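PDB 2IMH: hypothetical protein UNP Q5LQD5_SILPO, which is of unknown function and belongs to the DUF1028 family, although it also carries the name major pilin protein FimA. Local coordinates for residues A[22-28]-A[162-167]; A[81-86]-A[98-103]; A[141-147]-A[193-197]. All coordinates share one frame; numbering follows the deposited sequence. Where two conformers were deposited one is given.

Interaction 1 of 3, residues A[22-28]-A[162-167]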
loop_
_atom_site.group_PDB
_atom_site.type_symbol
_atom_site.label_atom_id
_atom_site.label_comp_id
_atom_site.label_asym_id
_atom_site.label_seq_id
_atom_site.Cartn_x
_atom_site.Cartn_y
_atom_site.Cartn_z
ATOM N N ALA A 22 7.715 2.750 -0.943
ATOM C CA ALA A 22 8.987 3.242 -0.434
ATOM C C ALA A 22 9.352 4.475 -1.241
ATOM O O ALA A 22 8.980 4.575 -2.416
ATOM C CB ALA A 22 10.070 2.164 -0.531
ATOM N N THR A 23 10.006 5.439 -0.587
ATOM C CA THR A 23 10.511 6.621 -1.279
ATOM C C THR A 23 11.889 7.013 -0.802
ATOM O O THR A 23 12.365 6.550 0.242
ATOM C CB THR A 23 9.657 7.889 -1.041
ATOM O OG1 THR A 23 9.759 8.290 0.333
ATOM C CG2 THR A 23 8.187 7.703 -1.457
ATOM N N GLY A 24 12.526 7.901 -1.566
ATOM C CA GLY A 24 13.753 8.519 -1.090
ATOM C C GLY A 24 13.510 9.741 -0.208
ATOM O O GLY A 24 14.382 10.617 -0.115
ATOM N N SER A 25 12.341 9.795 0.440
ATOM C CA SER A 25 11.980 10.872 1.353
ATOM C C SER A 25 11.311 10.315 2.620
ATOM O O SER A 25 11.329 9.104 2.845
ATOM C CB SER A 25 11.077 11.886 0.643
ATOM O OG SER A 25 10.968 13.102 1.375
ATOM N N LEU A 26 10.721 11.188 3.429
ATOM C CA LEU A 26 10.162 10.791 4.739
ATOM C C LEU A 26 8.712 10.347 4.649
ATOM O O LEU A 26 7.980 10.777 3.764
ATOM C CB LEU A 26 10.235 11.966 5.712
ATOM C CG LEU A 26 11.581 12.668 5.848
ATOM C CD1 LEU A 26 11.454 13.775 6.889
ATOM C CD2 LEU A 26 12.731 11.691 6.206
ATOM N N CYS A 27 8.294 9.509 5.600
ATOM C CA CYS A 27 6.878 9.344 5.884
ATOM C C CYS A 27 6.048 8.849 4.696
ATOM O O CYS A 27 4.877 9.213 4.575
ATOM C CB CYS A 27 6.285 10.665 6.403
ATOM S SG CYS A 27 7.066 11.303 7.919
ATOM N N VAL A 28 6.627 8.013 3.831
ATOM C CA VAL A 28 5.836 7.470 2.717
ATOM C C VAL A 28 4.476 6.890 3.140
ATOM O O VAL A 28 3.473 7.089 2.462
ATOM C CB VAL A 28 6.614 6.424 1.874
ATOM C CG1 VAL A 28 7.002 5.199 2.727
ATOM C CG2 VAL A 28 5.803 6.022 0.629
ATOM N N GLY A 162 18.808 6.229 -3.228
ATOM C CA GLY A 162 18.585 5.512 -1.973
ATOM C C GLY A 162 17.172 5.773 -1.463
ATOM O O GLY A 162 16.505 6.711 -1.895
ATOM N N LEU A 163 16.705 4.926 -0.559
ATOM C CA LEU A 163 15.395 5.099 0.035
ATOM C C LEU A 163 15.538 5.525 1.493
ATOM O O LEU A 163 16.485 5.105 2.161
ATOM C CB LEU A 163 14.622 3.778 -0.036
ATOM C CG LEU A 163 14.302 3.249 -1.444
ATOM C CD1 LEU A 163 13.807 1.813 -1.400
ATOM C CD2 LEU A 163 13.283 4.136 -2.141
ATOM N N LEU A 164 14.589 6.328 1.978
ATOM C CA LEU A 164 14.601 6.785 3.368
ATOM C C LEU A 164 13.369 6.341 4.163
ATOM O O LEU A 164 13.399 6.359 5.404
ATOM C CB LEU A 164 14.740 8.312 3.465
ATOM C CG LEU A 164 16.062 8.936 3.009
ATOM C CD1 LEU A 164 15.974 10.456 3.205
ATOM C CD2 LEU A 164 17.249 8.306 3.778
ATOM N N SER A 165 12.294 5.954 3.472
ATOM C CA SER A 165 11.086 5.466 4.184
ATOM C C SER A 165 10.384 4.341 3.435
ATOM O O SER A 165 10.491 4.218 2.207
ATOM C CB SER A 165 10.125 6.617 4.485
ATOM O OG SER A 165 9.528 7.147 3.294
ATOM N N ALA A 166 9.668 3.511 4.178
ATOM C CA ALA A 166 8.920 2.402 3.598
ATOM C C ALA A 166 7.705 2.162 4.474
ATOM O O ALA A 166 7.715 2.495 5.668
ATOM C CB ALA A 166 9.786 1.130 3.538
ATOM N N ALA A 167 6.648 1.604 3.883
ATOM C CA ALA A 167 5.447 1.285 4.639
ATOM C C ALA A 167 4.636 0.175 3.996
ATOM O O ALA A 167 4.768 -0.106 2.793
ATOM C CB ALA A 167 4.578 2.513 4.790
#

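Interaction 2 of 3, residues A[81-86]-A[98-103]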
loop_
_atom_site.group_PDB
_atom_site.type_symbol
_atom_site.label_atom_id
_atom_site.label_comp_id
_atom_site.label_asym_id
_atom_site.label_seq_id
_atom_site.Cartn_x
_atom_site.Cartn_y
_atom_site.Cartn_z
ATOM N N ARG A 81 -3.083 18.786 -11.573
ATOM C CA ARG A 81 -2.944 17.335 -11.763
ATOM C C ARG A 81 -1.615 16.871 -12.373
ATOM O O ARG A 81 -1.135 15.772 -12.080
ATOM C CB ARG A 81 -4.119 16.789 -12.599
ATOM C CG ARG A 81 -4.057 17.141 -14.092
ATOM C CD ARG A 81 -5.372 16.834 -14.836
ATOM N NE ARG A 81 -6.422 17.795 -14.514
ATOM C CZ ARG A 81 -6.560 18.995 -15.079
ATOM N NH1 ARG A 81 -5.723 19.406 -16.022
ATOM N NH2 ARG A 81 -7.547 19.790 -14.692
ATOM N N ALA A 82 -1.021 17.694 -13.242
ATOM C CA ALA A 82 0.209 17.283 -13.925
ATOM C C ALA A 82 1.352 16.983 -12.947
ATOM O O ALA A 82 2.299 16.274 -13.287
ATOM C CB ALA A 82 0.639 18.360 -14.932
ATOM N N TYR A 83 1.259 17.538 -11.738
ATOM C CA TYR A 83 2.317 17.401 -10.737
ATOM C C TYR A 83 2.103 16.254 -9.753
ATOM O O TYR A 83 2.765 16.184 -8.715
ATOM C CB TYR A 83 2.491 18.705 -9.976
ATOM C CG TYR A 83 3.135 19.761 -10.838
ATOM C CD1 TYR A 83 4.506 19.998 -10.770
ATOM C CD2 TYR A 83 2.377 20.484 -11.757
ATOM C CE1 TYR A 83 5.108 20.960 -11.587
ATOM C CE2 TYR A 83 2.961 21.438 -12.577
ATOM C CZ TYR A 83 4.325 21.672 -12.484
ATOM O OH TYR A 83 4.915 22.626 -13.294
ATOM N N ARG A 84 1.191 15.343 -10.080
ATOM C CA ARG A 84 0.924 14.244 -9.137
ATOM C C ARG A 84 0.509 12.964 -9.842
ATOM O O ARG A 84 0.384 12.933 -11.074
ATOM C CB ARG A 84 -0.053 14.656 -8.018
ATOM C CG ARG A 84 -0.816 15.976 -8.254
ATOM C CD ARG A 84 -1.780 16.293 -7.117
ATOM N NE ARG A 84 -2.427 17.596 -7.311
ATOM C CZ ARG A 84 -1.834 18.767 -7.073
ATOM N NH1 ARG A 84 -0.583 18.814 -6.610
ATOM N NH2 ARG A 84 -2.496 19.890 -7.290
ATOM N N GLN A 85 0.322 11.907 -9.054
ATOM C CA GLN A 85 0.182 10.566 -9.583
ATOM C C GLN A 85 -0.747 9.809 -8.626
ATOM O O GLN A 85 -0.639 9.974 -7.415
ATOM C CB GLN A 85 1.552 9.888 -9.631
ATOM C CG GLN A 85 1.528 8.463 -10.157
ATOM C CD GLN A 85 2.919 7.878 -10.334
ATOM O OE1 GLN A 85 3.771 7.979 -9.451
ATOM N NE2 GLN A 85 3.144 7.239 -11.482
ATOM N N LEU A 86 -1.661 9.023 -9.179
ATOM C CA LEU A 86 -2.691 8.365 -8.379
ATOM C C LEU A 86 -2.981 6.968 -8.900
ATOM O O LEU A 86 -3.082 6.748 -10.109
ATOM C CB LEU A 86 -3.992 9.192 -8.417
ATOM C CG LEU A 86 -5.164 8.658 -7.570
ATOM C CD1 LEU A 86 -4.791 8.672 -6.083
ATOM C CD2 LEU A 86 -6.447 9.462 -7.817
ATOM N N PHE A 98 -3.326 7.257 -12.805
ATOM C CA PHE A 98 -3.073 8.473 -13.565
ATOM C C PHE A 98 -1.641 8.919 -13.242
ATOM O O PHE A 98 -1.235 8.944 -12.066
ATOM C CB PHE A 98 -4.054 9.566 -13.154
ATOM C CG PHE A 98 -3.653 10.940 -13.627
ATOM C CD1 PHE A 98 -4.024 11.384 -14.898
ATOM C CD2 PHE A 98 -2.889 11.779 -12.809
ATOM C CE1 PHE A 98 -3.638 12.653 -15.346
ATOM C CE2 PHE A 98 -2.490 13.052 -13.247
ATOM C CZ PHE A 98 -2.865 13.479 -14.530
ATOM N N THR A 99 -0.883 9.289 -14.270
ATOM C CA THR A 99 0.470 9.788 -14.044
ATOM C C THR A 99 0.627 11.167 -14.698
ATOM O O THR A 99 0.629 11.278 -15.925
ATOM C CB THR A 99 1.548 8.791 -14.550
ATOM O OG1 THR A 99 1.435 7.544 -13.844
ATOM C CG2 THR A 99 2.963 9.355 -14.342
ATOM N N GLY A 100 0.747 12.204 -13.870
ATOM C CA GLY A 100 0.888 13.580 -14.379
ATOM C C GLY A 100 2.175 13.743 -15.171
ATOM O O GLY A 100 3.196 13.081 -14.889
ATOM N N SER A 101 2.134 14.630 -16.165
ATOM C CA SER A 101 3.257 14.789 -17.079
ATOM C C SER A 101 4.450 15.498 -16.420
ATOM O O SER A 101 5.577 15.415 -16.918
ATOM C CB SER A 101 2.807 15.567 -18.314
ATOM O OG SER A 101 2.336 16.837 -17.925
ATOM N N GLU A 102 4.210 16.196 -15.309
ATOM C CA GLU A 102 5.281 16.973 -14.663
ATOM C C GLU A 102 5.966 16.248 -13.497
ATOM O O GLU A 102 6.896 16.784 -12.886
ATOM C CB GLU A 102 4.791 18.356 -14.243
ATOM C CG GLU A 102 4.326 19.236 -15.412
ATOM C CD GLU A 102 5.416 19.454 -16.454
ATOM O OE1 GLU A 102 6.558 19.813 -16.072
ATOM O OE2 GLU A 102 5.127 19.236 -17.651
ATOM N N ASN A 103 5.531 15.023 -13.211
ATOM C CA ASN A 103 6.311 14.154 -12.330
ATOM C C ASN A 103 7.661 13.861 -12.980
ATOM O O ASN A 103 7.779 13.891 -14.211
ATOM C CB ASN A 103 5.580 12.836 -12.082
ATOM C CG ASN A 103 4.271 13.029 -11.359
ATOM O OD1 ASN A 103 4.245 13.411 -10.186
ATOM N ND2 ASN A 103 3.172 12.784 -12.059
#

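Interaction 3 of 3, residues A[141-147]-A[193-197]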
loop_
_atom_site.group_PDB
_atom_site.type_symbol
_atom_site.label_atom_id
_atom_site.label_comp_id
_atom_site.label_asym_id
_atom_site.label_seq_id
_atom_site.Cartn_x
_atom_site.Cartn_y
_atom_site.Cartn_z
ATOM N N THR A 141 3.189 -15.702 1.812
ATOM C CA THR A 141 1.988 -15.067 2.374
ATOM C C THR A 141 1.862 -13.666 1.767
ATOM O O THR A 141 2.872 -13.071 1.389
ATOM C CB THR A 141 2.063 -14.962 3.922
ATOM O OG1 THR A 141 3.148 -14.108 4.303
ATOM C CG2 THR A 141 2.270 -16.329 4.565
ATOM N N PHE A 142 0.628 -13.173 1.656
ATOM C CA PHE A 142 0.323 -11.881 1.016
ATOM C C PHE A 142 1.288 -10.773 1.430
ATOM O O PHE A 142 1.863 -10.087 0.580
ATOM C CB PHE A 142 -1.116 -11.503 1.357
ATOM C CG PHE A 142 -1.605 -10.216 0.741
ATOM C CD1 PHE A 142 -1.561 -10.013 -0.631
ATOM C CD2 PHE A 142 -2.186 -9.246 1.532
ATOM C CE1 PHE A 142 -2.063 -8.839 -1.191
ATOM C CE2 PHE A 142 -2.694 -8.067 0.978
ATOM C CZ PHE A 142 -2.617 -7.860 -0.374
ATOM N N GLU A 143 1.481 -10.612 2.737
ATOM C CA GLU A 143 2.354 -9.548 3.259
ATOM C C GLU A 143 3.796 -9.671 2.776
ATOM O O GLU A 143 4.440 -8.669 2.476
ATOM C CB GLU A 143 2.323 -9.557 4.782
ATOM C CG GLU A 143 0.950 -9.235 5.363
ATOM C CD GLU A 143 -0.013 -10.422 5.432
ATOM O OE1 GLU A 143 0.324 -11.550 4.997
ATOM O OE2 GLU A 143 -1.136 -10.213 5.936
ATOM N N ARG A 144 4.298 -10.902 2.714
ATOM C CA ARG A 144 5.659 -11.148 2.258
ATOM C C ARG A 144 5.798 -10.936 0.761
ATOM O O ARG A 144 6.892 -10.633 0.285
ATOM C CB ARG A 144 6.139 -12.557 2.656
ATOM C CG ARG A 144 6.307 -12.744 4.165
ATOM C CD ARG A 144 6.695 -14.206 4.496
ATOM N NE ARG A 144 8.081 -14.484 4.096
ATOM C CZ ARG A 144 8.636 -15.697 4.002
ATOM N NH1 ARG A 144 7.938 -16.800 4.284
ATOM N NH2 ARG A 144 9.912 -15.806 3.622
ATOM N N ARG A 145 4.695 -11.099 0.025
ATOM C CA ARG A 145 4.677 -10.813 -1.416
ATOM C C ARG A 145 4.858 -9.317 -1.638
ATOM O O ARG A 145 5.603 -8.897 -2.525
ATOM C CB ARG A 145 3.366 -11.296 -2.050
ATOM C CG ARG A 145 3.430 -12.725 -2.570
ATOM C CD ARG A 145 2.169 -13.521 -2.290
ATOM N NE ARG A 145 0.951 -12.991 -2.906
ATOM C CZ ARG A 145 -0.276 -13.299 -2.493
ATOM N NH1 ARG A 145 -1.333 -12.783 -3.094
ATOM N NH2 ARG A 145 -0.448 -14.118 -1.466
ATOM N N LEU A 146 4.172 -8.518 -0.812
ATOM C CA LEU A 146 4.305 -7.062 -0.866
ATOM C C LEU A 146 5.736 -6.669 -0.561
ATOM O O LEU A 146 6.334 -5.871 -1.279
ATOM C CB LEU A 146 3.329 -6.382 0.100
ATOM C CG LEU A 146 1.832 -6.496 -0.241
ATOM C CD1 LEU A 146 0.997 -6.017 0.946
ATOM C CD2 LEU A 146 1.470 -5.727 -1.531
ATOM N N LEU A 147 6.315 -7.268 0.481
ATOM C CA LEU A 147 7.721 -6.989 0.812
ATOM C C LEU A 147 8.664 -7.370 -0.332
ATOM O O LEU A 147 9.585 -6.616 -0.661
ATOM C CB LEU A 147 8.130 -7.678 2.117
ATOM C CG LEU A 147 7.541 -7.093 3.407
ATOM C CD1 LEU A 147 7.750 -8.035 4.608
ATOM C CD2 LEU A 147 8.110 -5.700 3.717
ATOM N N LEU A 193 11.472 -2.297 7.764
ATOM C CA LEU A 193 10.072 -2.690 7.616
ATOM C C LEU A 193 9.885 -4.183 7.799
ATOM O O LEU A 193 8.966 -4.592 8.490
ATOM C CB LEU A 193 9.516 -2.273 6.250
ATOM C CG LEU A 193 8.004 -2.456 6.052
ATOM C CD1 LEU A 193 7.174 -1.701 7.081
ATOM C CD2 LEU A 193 7.638 -2.005 4.618
ATOM N N GLU A 194 10.735 -4.992 7.178
ATOM C CA GLU A 194 10.607 -6.438 7.343
ATOM C C GLU A 194 10.770 -6.840 8.818
ATOM O O GLU A 194 10.020 -7.681 9.334
ATOM C CB GLU A 194 11.608 -7.199 6.463
ATOM C CG GLU A 194 11.318 -8.699 6.472
ATOM C CD GLU A 194 12.300 -9.536 5.665
ATOM O OE1 GLU A 194 12.292 -9.475 4.416
ATOM O OE2 GLU A 194 13.052 -10.303 6.298
ATOM N N GLN A 195 11.739 -6.235 9.503
ATOM C CA GLN A 195 11.938 -6.538 10.924
ATOM C C GLN A 195 10.674 -6.199 11.703
ATOM O O GLN A 195 10.235 -6.968 12.573
ATOM C CB GLN A 195 13.102 -5.737 11.492
ATOM C CG GLN A 195 14.480 -6.339 11.253
ATOM C CD GLN A 195 15.534 -5.666 12.120
ATOM O OE1 GLN A 195 15.767 -4.456 11.997
ATOM N NE2 GLN A 195 16.170 -6.440 13.009
ATOM N N LEU A 196 10.094 -5.039 11.395
ATOM C CA LEU A 196 8.886 -4.601 12.089
ATOM C C LEU A 196 7.733 -5.550 11.802
ATOM O O LEU A 196 6.957 -5.902 12.701
ATOM C CB LEU A 196 8.525 -3.166 11.668
ATOM C CG LEU A 196 7.190 -2.576 12.152
ATOM C CD1 LEU A 196 7.070 -2.582 13.679
ATOM C CD2 LEU A 196 7.072 -1.175 11.609
ATOM N N TYR A 197 7.626 -5.964 10.543
ATOM C CA TYR A 197 6.611 -6.932 10.137
ATOM C C TYR A 197 6.709 -8.241 10.940
ATOM O O TYR A 197 5.690 -8.749 11.418
ATOM C CB TYR A 197 6.683 -7.189 8.621
ATOM C CG TYR A 197 5.881 -8.399 8.229
ATOM C CD1 TYR A 197 4.501 -8.321 8.074
ATOM C CD2 TYR A 197 6.503 -9.633 8.044
ATOM C CE1 TYR A 197 3.748 -9.451 7.729
ATOM C CE2 TYR A 197 5.763 -10.768 7.693
ATOM C CZ TYR A 197 4.390 -10.661 7.545
ATOM O OH TYR A 197 3.662 -11.778 7.203
#

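Interaction 1 of 3, residues A[22-28]-A[162-167]
A chi1 of 69° sets OG of S165 between its own backbone N and carbonyl carbon, and from there the hydroxyl reaches the loop that follows T23. V28 has a similar first torsion (chi1 62°) for CG1. That methyl comes to 3.2 Å from OG of S165.

The hydroxyl of S165 works in two directions. OG of S165 donates to S25 O at 2.7 Å, from a position tilted out of that carbonyl plane. It accepts from V28 N at 3.1 Å, in a fairly straight bond (156°). C27 is the N-cap residue of helix 28-32. One buried serine therefore ties both the loop and the start of this helix to strand 165-172, and its rotation is fixed by two partners.

T23 and S165 are also a hydrogen-bonded antiparallel pair. T23 N donates to S165 O. T23 O receives two N-H groups in return. L164 N lies in its carbonyl plane at 2.8 Å from T23 O, while S165 N, at 3.3 Å from T23 O, is tilted out of it. The side chain of T23 is on the same face of the sheet as that of S165. OG1 of T23 accepts from S25 N at 3.0 Å, which makes an ST turn where the strand ends.

The face with A22 and A166 is apolar. Their CB atoms are 4.2 Å apart, and CD1 of L163 reaches CB of A22 at 3.9 Å. P189 and L193 of helix 189-200 pack on A166 there. A CB at G24 would come too near G162 O in the present backbone.

L164 and S165 both facing T23 make a classic beta bulge, here at the end of the antiparallel pair 16-23 and 165-172 in the six-stranded sheet.

Interaction 2 of 3, residues A[81-86]-A[98-103]
The open end of the beta hairpin 85-90 and 95-99 is closed here, with L86 and F98 as its hydrogen-bonded antiparallel pair and Q85 and T99 as the non-hydrogen-bonded pair next to it. L86 and F98 exchange two backbone bonds. Beyond T99 the chain enters a type I turn, G100 to N103, which fits against the 3-10 segment 81-82.

R84 O takes two donors. G100 N lies 2.9 Å from R84 O, nearly in line with the carbonyl. ND2 of N103 sits above the carbonyl plane, 3.0 Å from R84 O, yet the bond is straight at the hydrogen (169°). The same ND2 gives its other bond to G100 O at 2.8 Å, within the turn. OD1 of N103 accepts from A47 N. The amide is thus held on both sides. E102 N donates to A82 O at 2.8 Å, and a CB on G100 would run into A82 O.

NE2 of Q85 donates to OG1 of T99 at 2.9 Å, with OG1 close to the amide plane. Q45, G119 and N120 also bond this amide, so it bridges from the four-stranded sheet to strand 115-120 of the larger one.

F98 carries its ring anti to its backbone N (chi1 166°), back across 81-86. R81 O meets the ring at its edge, 3.3 Å from CE2 of F98, and the aliphatic part of R81 passes near CZ. V71 and T75 of helix 67-76 also touch F98.

On the outer side E102 and Y83 lie side by side. CB of E102 stands over the centre of the Y83 ring, 3.6 Å from the centroid and 8° off the normal. This is a CH-pi contact made from within the type I turn, at the mouth of an antiparallel beta hairpin.

Interaction 3 of 3, residues A[141-147]-A[193-197]
L147 and Y197 fill the space in an antiparallel helix pair, 142-155 against 189-200, packed on one face of the six-stranded sheet. The short segments run at 171° to each other. Their axes are 11.3 Å apart, a wide spacing, and no hydrogen bond crosses between them. Long side chains make the contact.

The ring of Y197 leaves its helix anti to the backbone N (chi1 167°) and points its hydroxyl at the first turn of helix 142-155. Three side chains meet it obliquely. CB of E143 lies 3.3 Å from CE1 of Y197, a close approach, and the same CB is 3.5 Å from OH of Y197. CG of R144 lies 4.1 Å from CE2 of Y197, across the ring from CE1. CD1 of L147 comes to 4.0 Å from CD2 of Y197, nearer the root of the ring.

The side chains of E143 and R144 both run about perpendicular to that of Y197, though their flat ends are tilted under 30° from the ring plane. E143 bends at chi2, and its carboxylate has a long, weak ion pair with R175. R144 bends at chi3, and its guanidinium group stays well short of the carboxylate of E194. The contact is therefore made by the aliphatic parts of these two residues. With an alanine at Y197 a gap is likely to open between the helices, taking from CB of E143 and CD1 of L147 the ring they pack on.

Sheet residues line the same contact: M168 touches L147, and L180 touches both L193 and Y197.

L147 has CG beside its backbone N (chi1 -71°), and its two methyls then take different partners. CD1 touches both the Y197 ring and CG of E194. The other methyl, CD2 of L147, meets CD2 of L193 at 3.8 Å.

Interaction 1 and interaction 3 are neighbours, with centres 16 Å apart. They meet where CD2 of L193 packs on A166 and A167, so helix 189-200 lies against strand 165-172. Helix 142-155 leads into that strand, and the segments of the two contacts alternate along the chain. Together they join strands 16-23 and 165-172 of the six-stranded sheet to the helix layer on one of its faces. Interaction 2 is in the four-stranded sheet. Its centre is 19 Å from that of interaction 1 and 28 Å from that of interaction 3, across the centre of the chain. Its segments fall between 22-28 and 162-167, and the four-stranded sheet is built from chain lying between strands 16-23 and 108-112 of the larger one.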